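Local structure of ricin B lectin (Clostridium thermocellum, 3VSF) at residues Ile56-Gly61 and Trp72-Tyr76; Ile163-Met169 and Tyr218-Ala222; Gly195-Phe199 and Leu211-Thr215; Arg286-Ile292 and Leu304-Trp310. The protein probably releases galactose from the ends of beta-1,3-galactan chains, as an exo-beta-1,3-galactanase that pairs a family 43 glycoside hydrolase with a ricin-type beta-trefoil. One frame throughout, in Å; residues are numbered along the deposited sequence.

Contact 1 (Ile56-Gly61 and Trp72-Tyr76)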
loop_
_atom_site.group_PDB
_atom_site.type_symbol
_atom_site.label_atom_id
_atom_site.label_comp_id
_atom_site.label_asym_id
_atom_site.label_seq_id
_atom_site.Cartn_x
_atom_site.Cartn_y
_atom_site.Cartn_z
ATOM N N ILE A 56 15.375 -4.952 10.243
ATOM C CA ILE A 56 15.636 -4.603 8.850
ATOM C C ILE A 56 15.634 -3.087 8.668
ATOM O O ILE A 56 14.714 -2.403 9.113
ATOM C CB ILE A 56 14.590 -5.234 7.907
ATOM C CG1 ILE A 56 14.654 -6.761 7.985
ATOM C CG2 ILE A 56 14.801 -4.761 6.477
ATOM C CD1 ILE A 56 13.657 -7.464 7.087
ATOM N N HIS A 57 16.672 -2.568 8.019
ATOM C CA HIS A 57 16.782 -1.133 7.767
ATOM C C HIS A 57 16.863 -0.823 6.275
ATOM O O HIS A 57 17.948 -0.612 5.732
ATOM C CB HIS A 57 17.990 -0.543 8.502
ATOM C CG HIS A 57 19.245 -1.345 8.354
ATOM N ND1 HIS A 57 20.271 -0.977 7.510
ATOM C CD2 HIS A 57 19.641 -2.498 8.945
ATOM C CE1 HIS A 57 21.243 -1.868 7.588
ATOM N NE2 HIS A 57 20.886 -2.802 8.450
ATOM N N ALA A 58 15.708 -0.798 5.618
ATOM C CA ALA A 58 15.637 -0.500 4.190
ATOM C C ALA A 58 14.553 0.535 3.906
ATOM O O ALA A 58 13.610 0.274 3.157
ATOM C CB ALA A 58 15.387 -1.771 3.394
ATOM N N HIS A 59 14.699 1.710 4.506
ATOM C CA HIS A 59 13.704 2.767 4.391
ATOM C C HIS A 59 13.654 3.356 2.985
ATOM O O HIS A 59 14.670 3.409 2.288
ATOM C CB HIS A 59 13.984 3.860 5.421
ATOM C CG HIS A 59 14.188 3.338 6.809
ATOM N ND1 HIS A 59 13.724 2.105 7.215
ATOM C CD2 HIS A 59 14.815 3.875 7.882
ATOM C CE1 HIS A 59 14.049 1.908 8.479
ATOM N NE2 HIS A 59 14.713 2.967 8.908
ATOM N N GLY A 60 12.469 3.798 2.575
ATOM C CA GLY A 60 12.266 4.332 1.239
ATOM C C GLY A 60 12.728 3.353 0.179
ATOM O O GLY A 60 13.086 3.743 -0.930
ATOM N N GLY A 61 12.709 2.070 0.526
ATOM C CA GLY A 61 13.270 1.044 -0.330
ATOM C C GLY A 61 12.418 0.632 -1.514
ATOM O O GLY A 61 11.419 1.273 -1.839
ATOM N N TRP A 72 15.194 -6.947 -1.690
ATOM C CA TRP A 72 14.683 -5.731 -1.070
ATOM C C TRP A 72 15.818 -4.755 -0.777
ATOM O O TRP A 72 16.666 -5.009 0.078
ATOM C CB TRP A 72 13.934 -6.076 0.221
ATOM C CG TRP A 72 13.346 -4.890 0.929
ATOM C CD1 TRP A 72 13.288 -3.605 0.475
ATOM C CD2 TRP A 72 12.735 -4.883 2.226
ATOM N NE1 TRP A 72 12.680 -2.799 1.406
ATOM C CE2 TRP A 72 12.331 -3.561 2.491
ATOM C CE3 TRP A 72 12.492 -5.868 3.187
ATOM C CZ2 TRP A 72 11.695 -3.197 3.676
ATOM C CZ3 TRP A 72 11.861 -5.506 4.364
ATOM C CH2 TRP A 72 11.471 -4.183 4.598
ATOM N N TYR A 73 15.829 -3.636 -1.494
ATOM C CA TYR A 73 16.842 -2.610 -1.288
ATOM C C TYR A 73 16.267 -1.452 -0.482
ATOM O O TYR A 73 15.053 -1.260 -0.441
ATOM C CB TYR A 73 17.369 -2.101 -2.630
ATOM C CG TYR A 73 17.858 -3.193 -3.555
ATOM C CD1 TYR A 73 19.148 -3.695 -3.447
ATOM C CD2 TYR A 73 17.031 -3.720 -4.538
ATOM C CE1 TYR A 73 19.600 -4.692 -4.291
ATOM C CE2 TYR A 73 17.474 -4.717 -5.386
ATOM C CZ TYR A 73 18.759 -5.198 -5.258
ATOM O OH TYR A 73 19.203 -6.191 -6.102
ATOM N N GLY A 74 17.144 -0.683 0.155
ATOM C CA GLY A 74 16.727 0.460 0.947
ATOM C C GLY A 74 17.909 1.170 1.575
ATOM O O GLY A 74 19.020 0.643 1.584
ATOM N N GLU A 75 17.674 2.365 2.103
ATOM C CA GLU A 75 18.743 3.146 2.717
ATOM C C GLU A 75 18.470 3.419 4.194
ATOM O O GLU A 75 17.357 3.222 4.675
ATOM C CB GLU A 75 18.951 4.459 1.956
ATOM C CG GLU A 75 17.698 5.311 1.808
ATOM C CD GLU A 75 17.308 6.019 3.089
ATOM O OE1 GLU A 75 18.206 6.311 3.909
ATOM O OE2 GLU A 75 16.101 6.278 3.281
ATOM N N TYR A 76 19.499 3.871 4.905
ATOM C CA TYR A 76 19.377 4.188 6.323
ATOM C C TYR A 76 20.474 5.147 6.767
ATOM O O TYR A 76 21.646 4.962 6.434
ATOM C CB TYR A 76 19.417 2.913 7.167
ATOM C CG TYR A 76 20.764 2.222 7.179
ATOM C CD1 TYR A 76 21.525 2.160 8.339
ATOM C CD2 TYR A 76 21.275 1.636 6.029
ATOM C CE1 TYR A 76 22.756 1.530 8.354
ATOM C CE2 TYR A 76 22.505 1.005 6.033
ATOM C CZ TYR A 76 23.242 0.954 7.199
ATOM O OH TYR A 76 24.466 0.328 7.208
#

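Contact 2 (Ile163-Met169 and Tyr218-Ala222)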
loop_
_atom_site.group_PDB
_atom_site.type_symbol
_atom_site.label_atom_id
_atom_site.label_comp_id
_atom_site.label_asym_id
_atom_site.label_seq_id
_atom_site.Cartn_x
_atom_site.Cartn_y
_atom_site.Cartn_z
ATOM N N ILE A 163 28.375 5.570 -10.111
ATOM C CA ILE A 163 28.751 6.217 -11.362
ATOM C C ILE A 163 28.876 7.728 -11.197
ATOM O O ILE A 163 29.980 8.268 -11.161
ATOM C CB ILE A 163 27.741 5.915 -12.483
ATOM C CG1 ILE A 163 27.645 4.408 -12.725
ATOM C CG2 ILE A 163 28.136 6.628 -13.765
ATOM C CD1 ILE A 163 26.739 4.036 -13.880
ATOM N N ARG A 164 27.736 8.404 -11.094
ATOM C CA ARG A 164 27.718 9.858 -11.008
ATOM C C ARG A 164 26.375 10.372 -10.503
ATOM O O ARG A 164 25.386 9.639 -10.475
ATOM C CB ARG A 164 28.003 10.469 -12.379
ATOM C CG ARG A 164 27.112 9.913 -13.475
ATOM C CD ARG A 164 26.657 10.989 -14.444
ATOM N NE ARG A 164 25.693 10.465 -15.407
ATOM C CZ ARG A 164 25.016 11.212 -16.272
ATOM N NH1 ARG A 164 25.194 12.526 -16.297
ATOM N NH2 ARG A 164 24.159 10.645 -17.110
ATOM N N SER A 165 26.352 11.638 -10.104
ATOM C CA SER A 165 25.115 12.307 -9.725
ATOM C C SER A 165 24.911 13.509 -10.638
ATOM O O SER A 165 25.876 14.162 -11.034
ATOM C CB SER A 165 25.166 12.744 -8.261
ATOM O OG SER A 165 26.250 13.622 -8.025
ATOM N N PHE A 166 23.660 13.799 -10.976
ATOM C CA PHE A 166 23.375 14.833 -11.960
ATOM C C PHE A 166 21.905 15.227 -11.977
ATOM O O PHE A 166 21.037 14.456 -11.567
ATOM C CB PHE A 166 23.767 14.340 -13.352
ATOM C CG PHE A 166 22.925 13.197 -13.845
ATOM C CD1 PHE A 166 21.889 13.416 -14.736
ATOM C CD2 PHE A 166 23.158 11.906 -13.400
ATOM C CE1 PHE A 166 21.107 12.366 -15.187
ATOM C CE2 PHE A 166 22.381 10.852 -13.845
ATOM C CZ PHE A 166 21.354 11.085 -14.739
ATOM N N ARG A 167 21.633 16.433 -12.462
ATOM C CA ARG A 167 20.267 16.868 -12.716
ATOM C C ARG A 167 19.935 16.582 -14.175
ATOM O O ARG A 167 20.591 17.102 -15.077
ATOM C CB ARG A 167 20.115 18.359 -12.411
ATOM C CG ARG A 167 20.373 18.713 -10.954
ATOM C CD ARG A 167 20.680 20.191 -10.783
ATOM N NE ARG A 167 19.510 21.039 -10.991
ATOM C CZ ARG A 167 18.771 21.546 -10.010
ATOM N NH1 ARG A 167 19.077 21.287 -8.744
ATOM N NH2 ARG A 167 17.728 22.313 -10.291
ATOM N N PRO A 168 18.921 15.740 -14.410
ATOM C CA PRO A 168 18.541 15.311 -15.760
ATOM C C PRO A 168 18.529 16.468 -16.752
ATOM O O PRO A 168 18.130 17.578 -16.400
ATOM C CB PRO A 168 17.124 14.776 -15.560
ATOM C CG PRO A 168 17.130 14.256 -14.167
ATOM C CD PRO A 168 18.023 15.181 -13.383
ATOM N N MET A 169 18.967 16.202 -17.979
ATOM C CA MET A 169 18.968 17.206 -19.037
ATOM C C MET A 169 19.850 18.399 -18.671
ATOM O O MET A 169 19.461 19.550 -18.866
ATOM C CB MET A 169 17.542 17.683 -19.328
ATOM C CG MET A 169 16.471 16.610 -19.163
ATOM S SD MET A 169 16.493 15.335 -20.437
ATOM C CE MET A 169 15.931 16.270 -21.858
ATOM N N TYR A 218 20.087 1.643 -19.458
ATOM C CA TYR A 218 19.405 2.020 -18.218
ATOM C C TYR A 218 20.217 2.984 -17.353
ATOM O O TYR A 218 19.700 3.538 -16.383
ATOM C CB TYR A 218 19.039 0.784 -17.390
ATOM C CG TYR A 218 17.940 -0.073 -17.977
ATOM C CD1 TYR A 218 17.260 0.317 -19.122
ATOM C CD2 TYR A 218 17.578 -1.270 -17.376
ATOM C CE1 TYR A 218 16.254 -0.468 -19.656
ATOM C CE2 TYR A 218 16.574 -2.059 -17.899
ATOM C CZ TYR A 218 15.916 -1.654 -19.039
ATOM O OH TYR A 218 14.916 -2.441 -19.560
ATOM N N LYS A 219 21.483 3.178 -17.702
ATOM C CA LYS A 219 22.384 3.984 -16.883
ATOM C C LYS A 219 22.336 5.473 -17.217
ATOM O O LYS A 219 22.893 6.294 -16.489
ATOM C CB LYS A 219 23.820 3.459 -16.998
ATOM C CG LYS A 219 24.049 2.134 -16.288
ATOM C CD LYS A 219 25.394 1.524 -16.655
ATOM C CE LYS A 219 25.424 1.098 -18.114
ATOM N NZ LYS A 219 26.699 0.417 -18.474
ATOM N N ASN A 220 21.665 5.818 -18.312
ATOM C CA ASN A 220 21.572 7.209 -18.739
ATOM C C ASN A 220 20.159 7.601 -19.159
ATOM O O ASN A 220 19.298 6.742 -19.350
ATOM C CB ASN A 220 22.553 7.483 -19.881
ATOM C CG ASN A 220 23.993 7.199 -19.496
ATOM O OD1 ASN A 220 24.397 7.417 -18.355
ATOM N ND2 ASN A 220 24.773 6.705 -20.450
ATOM N N ILE A 221 19.927 8.903 -19.302
ATOM C CA ILE A 221 18.621 9.409 -19.708
ATOM C C ILE A 221 18.592 9.746 -21.197
ATOM O O ILE A 221 19.363 10.580 -21.669
ATOM C CB ILE A 221 18.216 10.651 -18.890
ATOM C CG1 ILE A 221 18.004 10.273 -17.423
ATOM C CG2 ILE A 221 16.958 11.283 -19.464
ATOM C CD1 ILE A 221 17.554 11.422 -16.552
ATOM N N ALA A 222 17.697 9.091 -21.928
ATOM C CA ALA A 222 17.595 9.275 -23.372
ATOM C C ALA A 222 16.729 10.475 -23.748
ATOM O O ALA A 222 17.068 11.231 -24.659
ATOM C CB ALA A 222 17.066 8.009 -24.033
#

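Contact 3 (Gly195-Phe199 and Leu211-Thr215)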
loop_
_atom_site.group_PDB
_atom_site.type_symbol
_atom_site.label_atom_id
_atom_site.label_comp_id
_atom_site.label_asym_id
_atom_site.label_seq_id
_atom_site.Cartn_x
_atom_site.Cartn_y
_atom_site.Cartn_z
ATOM N N GLY A 195 10.813 -3.523 -22.942
ATOM C CA GLY A 195 12.178 -3.559 -22.449
ATOM C C GLY A 195 12.780 -2.183 -22.243
ATOM O O GLY A 195 13.953 -2.057 -21.895
ATOM N N LYS A 196 11.979 -1.145 -22.460
ATOM C CA LYS A 196 12.442 0.223 -22.255
ATOM C C LYS A 196 12.465 0.586 -20.774
ATOM O O LYS A 196 11.490 0.365 -20.055
ATOM C CB LYS A 196 11.570 1.216 -23.029
ATOM C CG LYS A 196 11.900 1.312 -24.508
ATOM C CD LYS A 196 11.107 2.426 -25.174
ATOM C CE LYS A 196 11.620 2.709 -26.578
ATOM N NZ LYS A 196 11.547 1.509 -27.455
ATOM N N GLY A 197 13.585 1.140 -20.326
ATOM C CA GLY A 197 13.727 1.560 -18.945
ATOM C C GLY A 197 13.216 2.970 -18.735
ATOM O O GLY A 197 13.310 3.814 -19.626
ATOM N N TYR A 198 12.670 3.227 -17.553
ATOM C CA TYR A 198 12.118 4.539 -17.243
ATOM C C TYR A 198 12.492 4.999 -15.840
ATOM O O TYR A 198 12.524 4.206 -14.899
ATOM C CB TYR A 198 10.597 4.532 -17.406
ATOM C CG TYR A 198 10.138 4.348 -18.833
ATOM C CD1 TYR A 198 9.855 5.444 -19.637
ATOM C CD2 TYR A 198 9.989 3.080 -19.378
ATOM C CE1 TYR A 198 9.434 5.281 -20.943
ATOM C CE2 TYR A 198 9.570 2.908 -20.682
ATOM C CZ TYR A 198 9.295 4.011 -21.461
ATOM O OH TYR A 198 8.876 3.843 -22.761
ATOM N N PHE A 199 12.779 6.289 -15.717
ATOM C CA PHE A 199 13.091 6.898 -14.432
ATOM C C PHE A 199 12.149 8.070 -14.194
ATOM O O PHE A 199 12.019 8.952 -15.041
ATOM C CB PHE A 199 14.546 7.371 -14.404
ATOM C CG PHE A 199 14.921 8.115 -13.153
ATOM C CD1 PHE A 199 15.297 7.431 -12.009
ATOM C CD2 PHE A 199 14.909 9.501 -13.125
ATOM C CE1 PHE A 199 15.647 8.114 -10.858
ATOM C CE2 PHE A 199 15.257 10.189 -11.977
ATOM C CZ PHE A 199 15.626 9.494 -10.843
ATOM N N LEU A 211 8.789 12.142 -16.179
ATOM C CA LEU A 211 9.034 10.763 -16.578
ATOM C C LEU A 211 10.120 10.724 -17.645
ATOM O O LEU A 211 9.892 11.116 -18.788
ATOM C CB LEU A 211 7.753 10.121 -17.111
ATOM C CG LEU A 211 7.867 8.662 -17.562
ATOM C CD1 LEU A 211 8.293 7.774 -16.403
ATOM C CD2 LEU A 211 6.555 8.178 -18.157
ATOM N N TYR A 212 11.304 10.255 -17.264
ATOM C CA TYR A 212 12.433 10.190 -18.184
ATOM C C TYR A 212 12.575 8.801 -18.790
ATOM O O TYR A 212 12.514 7.796 -18.083
ATOM C CB TYR A 212 13.733 10.570 -17.469
ATOM C CG TYR A 212 13.699 11.918 -16.787
ATOM C CD1 TYR A 212 13.936 13.085 -17.501
ATOM C CD2 TYR A 212 13.440 12.023 -15.427
ATOM C CE1 TYR A 212 13.909 14.320 -16.880
ATOM C CE2 TYR A 212 13.411 13.252 -14.798
ATOM C CZ TYR A 212 13.646 14.397 -15.529
ATOM O OH TYR A 212 13.618 15.622 -14.904
ATOM N N GLU A 213 12.764 8.750 -20.104
ATOM C CA GLU A 213 13.046 7.495 -20.786
ATOM C C GLU A 213 14.548 7.248 -20.788
ATOM O O GLU A 213 15.326 8.113 -21.189
ATOM C CB GLU A 213 12.516 7.525 -22.220
ATOM C CG GLU A 213 12.815 6.264 -23.015
ATOM C CD GLU A 213 12.297 6.331 -24.438
ATOM O OE1 GLU A 213 11.602 7.314 -24.775
ATOM O OE2 GLU A 213 12.584 5.401 -25.222
ATOM N N LEU A 214 14.954 6.068 -20.336
ATOM C CA LEU A 214 16.370 5.739 -20.232
ATOM C C LEU A 214 16.916 5.152 -21.529
ATOM O O LEU A 214 16.171 4.599 -22.336
ATOM C CB LEU A 214 16.604 4.756 -19.084
ATOM C CG LEU A 214 16.112 5.198 -17.707
ATOM C CD1 LEU A 214 16.371 4.113 -16.674
ATOM C CD2 LEU A 214 16.772 6.505 -17.299
ATOM N N THR A 215 18.224 5.284 -21.721
ATOM C CA THR A 215 18.903 4.644 -22.838
ATOM C C THR A 215 18.880 3.131 -22.631
ATOM O O THR A 215 18.608 2.662 -21.526
ATOM C CB THR A 215 20.358 5.135 -22.966
ATOM O OG1 THR A 215 21.014 5.031 -21.696
ATOM C CG2 THR A 215 20.393 6.582 -23.426
#

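Contact 4 (Arg286-Ile292 and Leu304-Trp310)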
loop_
_atom_site.group_PDB
_atom_site.type_symbol
_atom_site.label_atom_id
_atom_site.label_comp_id
_atom_site.label_asym_id
_atom_site.label_seq_id
_atom_site.Cartn_x
_atom_site.Cartn_y
_atom_site.Cartn_z
ATOM N N ARG A 286 -1.283 5.730 7.922
ATOM C CA ARG A 286 -0.059 6.183 8.577
ATOM C C ARG A 286 1.195 5.673 7.876
ATOM O O ARG A 286 2.068 5.073 8.505
ATOM C CB ARG A 286 -0.042 5.776 10.052
ATOM C CG ARG A 286 -1.053 6.516 10.911
ATOM C CD ARG A 286 -0.588 6.594 12.357
ATOM N NE ARG A 286 -0.520 5.281 12.993
ATOM C CZ ARG A 286 0.234 5.005 14.052
ATOM N NH1 ARG A 286 0.998 5.947 14.588
ATOM N NH2 ARG A 286 0.233 3.783 14.570
ATOM N N SER A 287 1.280 5.913 6.572
ATOM C CA SER A 287 2.449 5.510 5.802
ATOM C C SER A 287 2.577 6.329 4.525
ATOM O O SER A 287 1.666 7.067 4.151
ATOM C CB SER A 287 2.376 4.023 5.451
ATOM O OG SER A 287 1.509 3.805 4.351
ATOM N N GLN A 288 3.720 6.195 3.863
ATOM C CA GLN A 288 3.941 6.832 2.574
ATOM C C GLN A 288 4.396 5.781 1.570
ATOM O O GLN A 288 5.323 5.019 1.843
ATOM C CB GLN A 288 4.986 7.941 2.692
ATOM C CG GLN A 288 5.145 8.781 1.435
ATOM C CD GLN A 288 6.218 9.843 1.574
ATOM O OE1 GLN A 288 7.037 9.798 2.492
ATOM N NE2 GLN A 288 6.217 10.809 0.662
ATOM N N PRO A 289 3.736 5.729 0.403
ATOM C CA PRO A 289 4.068 4.739 -0.627
ATOM C C PRO A 289 5.530 4.833 -1.040
ATOM O O PRO A 289 6.069 5.935 -1.146
ATOM C CB PRO A 289 3.159 5.133 -1.799
ATOM C CG PRO A 289 2.770 6.553 -1.534
ATOM C CD PRO A 289 2.693 6.666 -0.045
ATOM N N THR A 290 6.166 3.688 -1.263
ATOM C CA THR A 290 7.569 3.672 -1.653
ATOM C C THR A 290 7.807 2.831 -2.904
ATOM O O THR A 290 8.656 3.166 -3.728
ATOM C CB THR A 290 8.478 3.176 -0.507
ATOM O OG1 THR A 290 9.852 3.381 -0.858
ATOM C CG2 THR A 290 8.241 1.700 -0.230
ATOM N N PHE A 291 7.052 1.746 -3.048
ATOM C CA PHE A 291 7.214 0.867 -4.202
ATOM C C PHE A 291 6.107 -0.179 -4.310
ATOM O O PHE A 291 5.529 -0.593 -3.307
ATOM C CB PHE A 291 8.581 0.182 -4.159
ATOM C CG PHE A 291 8.997 -0.413 -5.468
ATOM C CD1 PHE A 291 9.372 0.401 -6.524
ATOM C CD2 PHE A 291 9.017 -1.784 -5.647
ATOM C CE1 PHE A 291 9.757 -0.141 -7.732
ATOM C CE2 PHE A 291 9.403 -2.330 -6.852
ATOM C CZ PHE A 291 9.773 -1.509 -7.898
ATOM N N ILE A 292 5.823 -0.604 -5.538
ATOM C CA ILE A 292 4.788 -1.602 -5.794
ATOM C C ILE A 292 5.255 -2.631 -6.824
ATOM O O ILE A 292 5.486 -2.296 -7.985
ATOM C CB ILE A 292 3.488 -0.946 -6.304
ATOM C CG1 ILE A 292 2.943 0.042 -5.271
ATOM C CG2 ILE A 292 2.447 -2.006 -6.629
ATOM C CD1 ILE A 292 1.716 0.797 -5.734
ATOM N N LEU A 304 1.947 -6.225 -4.583
ATOM C CA LEU A 304 2.286 -5.859 -3.213
ATOM C C LEU A 304 2.609 -4.374 -3.080
ATOM O O LEU A 304 3.362 -3.816 -3.875
ATOM C CB LEU A 304 3.469 -6.690 -2.712
ATOM C CG LEU A 304 4.061 -6.276 -1.363
ATOM C CD1 LEU A 304 3.011 -6.350 -0.264
ATOM C CD2 LEU A 304 5.265 -7.137 -1.015
ATOM N N TYR A 305 2.030 -3.743 -2.065
ATOM C CA TYR A 305 2.290 -2.340 -1.776
ATOM C C TYR A 305 3.273 -2.199 -0.621
ATOM O O TYR A 305 3.120 -2.843 0.419
ATOM C CB TYR A 305 0.986 -1.611 -1.440
ATOM C CG TYR A 305 1.185 -0.317 -0.683
ATOM C CD1 TYR A 305 1.287 0.895 -1.354
ATOM C CD2 TYR A 305 1.269 -0.306 0.703
ATOM C CE1 TYR A 305 1.468 2.080 -0.665
ATOM C CE2 TYR A 305 1.452 0.872 1.400
ATOM C CZ TYR A 305 1.551 2.063 0.711
ATOM O OH TYR A 305 1.731 3.237 1.403
ATOM N N MET A 306 4.281 -1.353 -0.807
ATOM C CA MET A 306 5.251 -1.079 0.245
ATOM C C MET A 306 5.173 0.377 0.668
ATOM O O MET A 306 5.052 1.271 -0.168
ATOM C CB MET A 306 6.665 -1.395 -0.231
ATOM C CG MET A 306 6.847 -2.814 -0.710
ATOM S SD MET A 306 8.521 -3.118 -1.289
ATOM C CE MET A 306 8.311 -4.752 -1.975
ATOM N N GLY A 307 5.248 0.612 1.972
ATOM C CA GLY A 307 5.194 1.960 2.497
ATOM C C GLY A 307 6.149 2.161 3.654
ATOM O O GLY A 307 6.757 1.210 4.146
ATOM N N ASP A 308 6.283 3.409 4.086
ATOM C CA ASP A 308 7.133 3.734 5.221
ATOM C C ASP A 308 6.367 4.538 6.261
ATOM O O ASP A 308 5.779 5.575 5.952
ATOM C CB ASP A 308 8.373 4.511 4.771
ATOM C CG ASP A 308 9.413 3.623 4.112
ATOM O OD1 ASP A 308 10.188 2.973 4.847
ATOM O OD2 ASP A 308 9.460 3.578 2.866
ATOM N N ARG A 309 6.365 4.047 7.495
ATOM C CA ARG A 309 5.818 4.806 8.607
ATOM C C ARG A 309 6.949 5.596 9.248
ATOM O O ARG A 309 7.521 5.182 10.257
ATOM C CB ARG A 309 5.152 3.880 9.626
ATOM C CG ARG A 309 4.530 4.605 10.809
ATOM C CD ARG A 309 3.590 3.695 11.579
ATOM N NE ARG A 309 2.452 3.285 10.763
ATOM C CZ ARG A 309 1.472 2.493 11.189
ATOM N NH1 ARG A 309 1.489 2.021 12.428
ATOM N NH2 ARG A 309 0.477 2.174 10.374
ATOM N N TRP A 310 7.274 6.733 8.641
ATOM C CA TRP A 310 8.404 7.545 9.074
ATOM C C TRP A 310 8.308 7.938 10.545
ATOM O O TRP A 310 7.329 8.549 10.975
ATOM C CB TRP A 310 8.532 8.793 8.199
ATOM C CG TRP A 310 8.739 8.482 6.748
ATOM C CD1 TRP A 310 7.847 8.670 5.733
ATOM C CD2 TRP A 310 9.914 7.917 6.152
ATOM N NE1 TRP A 310 8.395 8.261 4.540
ATOM C CE2 TRP A 310 9.662 7.795 4.771
ATOM C CE3 TRP A 310 11.153 7.506 6.651
ATOM C CZ2 TRP A 310 10.605 7.278 3.883
ATOM C CZ3 TRP A 310 12.087 6.993 5.769
ATOM C CH2 TRP A 310 11.808 6.884 4.401
#

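Contact 1 (Ile56-Gly61 and Trp72-Tyr76)
His59 and Glu75 form an antiparallel hydrogen-bonded pair in which both backbone donors reach the opposite carbonyl, though unequally. Glu75 N meets His59 O at 3.2 Å, almost straight (172° at the hydrogen); the return bond from His59 N to Glu75 O, 3.1 Å long, is bent and weak. The carboxylate of Glu75 folds back beside the same His59 carbonyl, where two acceptors can share no proton; its OE2 instead makes a salt bridge with Arg77. Beyond this pair a type II turn from Ala58 to Gly61, closed by a weak Gly61 N to Ala58 O bond, swings the chain into strand 61-66, the first strand of the first four-stranded blade in the five-bladed beta-propeller of family 43. Ala58 CA lies 3.6 Å from Gly74 CA, where Gly74 has no side chain. On one flank, His57 turns its edge to the face of Tyr76, ND1 lying over the ring centre, with centroids 4.0 Å apart and planes at 63°; the Tyr76 hydroxyl is bonded to Glu102. On the other flank, Trp72 CG is anti to the backbone N (chi1 -179°), which lays one indole face against two CH-pi partners: Ala58 CB is 3.8 Å from the centroid of its five-membered ring, Ile56 CG2 4.1 Å from that of its six-membered ring. Tyr323 OH is hydrogen-bonded to Ile56 O and Ala58 N.

Contact 2 (Ile163-Met169 and Tyr218-Ala222)
Ile221 meets Pro168, Phe166 and Met169 through two different branches. Its CD1 reaches Pro168 CB at 3.5 Å, the isoleucine running slantwise to the proline ring, and the same methyl sits near the plane of the Phe166 ring, at its edge, 3.9 Å from CE1. With CG2 anti to the backbone N (chi1 -66°), the other branch of Ile221 is turned to Met169, where the two side chains cross at about a right angle and CG2 lies 4.2 Å from SD. Phe166 offers Ile221 an edge, while one of its faces carries the guanidinium of Arg164, whose CZ stands 3.5 Å above the plane of the Phe166 ring and off its centre. That guanidinium in turn comes up against the amide of Asn220, the two planes being 75° apart. At the far end, Ile163 CD1 lies across the aliphatic part of Lys219, 4.0 Å from CD; Lys219 NZ goes on to a salt bridge with Glu130. Trp134 and Tyr212 also pack on Ile221. Side chains carry the contact here, strand 161-166 ending one four-stranded sheet and strand 221-228 another: it joins the outermost strands of neighbouring blades, and the loops next to them, as in the family 43 beta-propeller.

Contact 3 (Gly195-Phe199 and Leu211-Thr215)
Phe199 has CG anti to the backbone N (chi1 175°), whereas Tyr212 has CG beside its backbone N (chi1 -55°); with these different rotations the two side chains run alongside each other, pointing the same way. They belong to the beta hairpin of strands 197-203 and 208-214, the two inner strands of the third four-stranded blade of the propeller. The rings do not stack face to face: Tyr212 CD2 approaches the edge of Phe199 in its plane, 3.7 Å from CD2. Underneath them Phe199 and Tyr212 are a hydrogen-bonded antiparallel pair, with Phe199 N to Tyr212 O at 2.8 Å and Tyr212 N to Phe199 O at 2.7 Å. Tyr212 OH is bonded to His210 ND1, while Phe199 leans on Trp134 of the preceding blade. On the other face of the sheet, Tyr198 and Glu213 also lie side by side, CE1 of the tyrosine 4.0 Å from CB of the glutamate. The extended Glu213 brings its carboxylate toward Lys196, but NZ of the lysine remains 4.6 Å from OE2, too far for a salt bridge. Further along, Leu214 CD2 packs 3.8 Å from Phe199 CB, and Leu214 N donates to Gly197 O over 2.9 Å.

Contact 4 (Arg286-Ile292 and Leu304-Trp310)
Gln288 and Trp310 meet through a side-chain hydrogen bond: Trp310 NE1 lies 2.9 Å from Gln288 OE1, in the plane of the amide carbonyl, although the amide and indole planes stand 79° apart. Trp310 NE1 can only donate, so OE1 must face it; Gln288 is extended beyond CG, and its NE2 is bonded to Ser251 OG. On the opposite face of the sheet, Tyr305 OH donates to Ser287 OG at 3.0 Å, and its ring edge abuts Pro289, CE1 lying 3.7 Å from CB; Ser287 OG is held in turn by Thr284 O. Gly307, which has no side chain, lies next to the Tyr305 hydroxyl. Arg309 NE donates to Arg286 O at 2.9 Å, and its NH2 to Tyr285 O, so backbone carbonyls anchor Arg309 although the like-charged guanidinium of Arg286 leans over it, the planes 39° apart. Arg286 is also about 12 Å, side chain to side chain, from Asn440 of the galactose-binding site. The backbone underneath shifts register after Pro289: Thr290 N bonds to Met306 O and Met306 N to Phe291 O, both at 2.9 Å, while Thr290 OG1 is tied to Gly61 O. Thr290 and Phe291 thus both face Met306, which defines a classic beta bulge, set here in the hairpin that opens the fifth blade of the family 43 beta-propeller.

In the fold
From the N terminus, contact 1 closes first, joining the chain before strand 61-66 to strand 69-77 of the first blade. Contact 2 follows and spans a longer loop, from the last strand of the second blade to that of the third. Contact 3, a hairpin of the third blade, is nested inside that loop; the two touch, Ala222 N bonding to Glu213 O between neighbouring strands. Contact 4 comes last, in series with the others, in the fifth blade. Yet it meets contact 1, their centres about 11 Å apart, through the weak Gly60 N to Asp308 OD2 bond, so the first and last blades are brought together where the propeller ring closes.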